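Side-chain contact in MIF (Toxoplasma gondii, PDB 4DH4), which belongs to the macrophage migration inhibitory factor family and assembles as a trimer of alpha/beta subunits whose sheets continue from one chain into the next: residues K75-L80 with I95-T100. Residues are numbered along the deposited sequence; the frame is centred on the assembly and turned at random.
Sequences KIAAAL and IYTTFT. With SO4 (sulfate ion), chain B.
Phe99 drives its ring end-on into helix 70-88, and the way Ile76 and Ala77 receive it illustrates how a helix is seated on a sheet largely by apolar contacts. The phenyl CG stands anti to the carbonyl carbon (chi1 -62°), which sends the ring out from the strand toward the helix. Ile76 CG2 meets the rim in the plane of the ring, 3.8 Å from Phe99 CE1. Phe99 CZ, at the ring edge, abuts the first turn of the segment, with Ala77 N at 4.0 Å and Ala77 CB at 4.1 Å. The same Ala77 CB rests on Thr97 CB (4.1 Å), two residues back along the strand, and the small methyl lets the backbones approach, Ala77 CA and Thr97 CA being 6.0 Å apart. All four residues are buried, and Val62 of strand 58-65 touches both Thr97 and Phe99.

Contact thins toward the other end, where Leu80 comes no nearer than 4.6 Å to 95-100, while Lys75 and Ala78 point away on the more exposed back of the helix. On the other face of the strand Thr98 OG1 donates a 2.7 Å hydrogen bond to sulfate O1, an ion also hydrogen-bonded to Arg61 of the same chain and to Arg61, Lys2 and Lys102 of a neighbouring subunit, which extends the sheet by an antiparallel ladder with Tyr96 to Thr98.

The segments close the second half of a beta-alpha-beta unit. With no hydrogen bond between them, cohesion probably rests on shape and exclusion of water; the strand's hydrogen bonds run to neighbouring strands and a sulfate probably from the crystallisation liquor.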
loop_
_atom_site.group_PDB
_atom_site.type_symbol
_atom_site.label_atom_id
_atom_site.label_comp_id
_atom_site.label_asym_id
_atom_site.label_seq_id
_atom_site.Cartn_x
_atom_site.Cartn_y
_atom_site.Cartn_z
ATOM N N LYS A 75 -3.025 -11.630 17.721
ATOM C CA LYS A 75 -2.874 -10.663 18.806
ATOM C C LYS A 75 -2.876 -9.224 18.296
ATOM O O LYS A 75 -3.595 -8.373 18.835
ATOM C CB LYS A 75 -1.594 -10.949 19.591
ATOM C CG LYS A 75 -1.416 -10.070 20.810
ATOM C CD LYS A 75 -0.679 -10.814 21.915
ATOM C CE LYS A 75 0.798 -10.537 21.854
ATOM N NZ LYS A 75 1.356 -10.285 23.262
ATOM N N ILE A 76 -2.082 -8.968 17.253
ATOM C CA ILE A 76 -1.986 -7.637 16.645
ATOM C C ILE A 76 -3.320 -7.207 16.026
ATOM O O ILE A 76 -3.767 -6.072 16.222
ATOM C CB ILE A 76 -0.824 -7.556 15.598
ATOM C CG1 ILE A 76 0.534 -7.732 16.289
ATOM C CG2 ILE A 76 -0.848 -6.230 14.840
ATOM C CD1 ILE A 76 1.716 -8.010 15.322
ATOM N N ALA A 77 -3.959 -8.116 15.294
ATOM C CA ALA A 77 -5.243 -7.811 14.665
ATOM C C ALA A 77 -6.329 -7.488 15.700
ATOM O O ALA A 77 -7.121 -6.563 15.504
ATOM C CB ALA A 77 -5.680 -8.952 13.763
ATOM N N ALA A 78 -6.350 -8.244 16.798
ATOM C CA ALA A 78 -7.305 -8.014 17.889
ATOM C C ALA A 78 -7.139 -6.608 18.461
ATOM O O ALA A 78 -8.113 -5.891 18.674
ATOM C CB ALA A 78 -7.118 -9.057 18.983
ATOM N N ALA A 79 -5.890 -6.215 18.676
ATOM C CA ALA A 79 -5.574 -4.936 19.282
ATOM C C ALA A 79 -5.822 -3.772 18.327
ATOM O O ALA A 79 -6.326 -2.725 18.739
ATOM C CB ALA A 79 -4.139 -4.936 19.771
ATOM N N LEU A 80 -5.463 -3.957 17.058
ATOM C CA LEU A 80 -5.617 -2.916 16.045
ATOM C C LEU A 80 -7.074 -2.684 15.653
ATOM O O LEU A 80 -7.507 -1.536 15.540
ATOM C CB LEU A 80 -4.761 -3.229 14.808
ATOM C CG LEU A 80 -3.339 -2.653 14.712
ATOM C CD1 LEU A 80 -2.649 -2.408 16.046
ATOM C CD2 LEU A 80 -2.465 -3.496 13.790
ATOM N N ILE A 95 -13.026 -4.807 9.565
ATOM C CA ILE A 95 -11.620 -4.442 9.431
ATOM C C ILE A 95 -10.802 -5.653 9.027
ATOM O O ILE A 95 -10.827 -6.686 9.718
ATOM C CB ILE A 95 -11.064 -3.847 10.749
ATOM C CG1 ILE A 95 -11.854 -2.595 11.124
ATOM C CG2 ILE A 95 -9.551 -3.537 10.627
ATOM C CD1 ILE A 95 -11.596 -2.109 12.531
ATOM N N TYR A 96 -10.114 -5.531 7.888
ATOM C CA TYR A 96 -9.149 -6.539 7.452
ATOM C C TYR A 96 -7.755 -6.094 7.846
ATOM O O TYR A 96 -7.362 -4.958 7.571
ATOM C CB TYR A 96 -9.167 -6.726 5.934
ATOM C CG TYR A 96 -10.133 -7.760 5.374
ATOM C CD1 TYR A 96 -10.734 -8.732 6.194
ATOM C CD2 TYR A 96 -10.405 -7.792 3.999
ATOM C CE1 TYR A 96 -11.615 -9.683 5.653
ATOM C CE2 TYR A 96 -11.271 -8.738 3.452
ATOM C CZ TYR A 96 -11.868 -9.682 4.285
ATOM O OH TYR A 96 -12.727 -10.624 3.746
ATOM N N THR A 97 -7.010 -6.991 8.483
ATOM C CA THR A 97 -5.593 -6.765 8.757
ATOM C C THR A 97 -4.804 -7.868 8.058
ATOM O O THR A 97 -5.097 -9.048 8.252
ATOM C CB THR A 97 -5.288 -6.771 10.275
ATOM O OG1 THR A 97 -6.117 -5.815 10.951
ATOM C CG2 THR A 97 -3.834 -6.407 10.523
ATOM N N THR A 98 -3.837 -7.483 7.227
ATOM C CA THR A 98 -2.976 -8.469 6.556
ATOM C C THR A 98 -1.522 -8.264 6.942
ATOM O O THR A 98 -1.084 -7.132 7.199
ATOM C CB THR A 98 -3.146 -8.476 5.012
ATOM O OG1 THR A 98 -2.663 -7.247 4.453
ATOM C CG2 THR A 98 -4.608 -8.679 4.625
ATOM N N PHE A 99 -0.784 -9.370 6.968
ATOM C CA PHE A 99 0.557 -9.420 7.531
ATOM C C PHE A 99 1.565 -9.873 6.493
ATOM O O PHE A 99 1.279 -10.759 5.676
ATOM C CB PHE A 99 0.571 -10.344 8.751
ATOM C CG PHE A 99 -0.330 -9.876 9.860
ATOM C CD1 PHE A 99 0.186 -9.134 10.927
ATOM C CD2 PHE A 99 -1.698 -10.141 9.828
ATOM C CE1 PHE A 99 -0.648 -8.670 11.944
ATOM C CE2 PHE A 99 -2.548 -9.668 10.852
ATOM C CZ PHE A 99 -2.014 -8.942 11.900
ATOM N N THR A 100 2.743 -9.257 6.528
ATOM C CA THR A 100 3.807 -9.568 5.577
ATOM C C THR A 100 5.126 -9.746 6.315
ATOM O O THR A 100 5.556 -8.853 7.055
ATOM C CB THR A 100 3.935 -8.459 4.500
ATOM O OG1 THR A 100 2.683 -8.314 3.806
ATOM C CG2 THR A 100 5.032 -8.799 3.495
HETATM S S SO4 B . -1.166 -7.351 1.386
HETATM O O1 SO4 B . -2.364 -8.044 1.859
HETATM O O2 SO4 B . -1.466 -5.928 1.328
HETATM O O3 SO4 B . -0.091 -7.630 2.318
HETATM O O4 SO4 B . -0.856 -7.857 0.048
#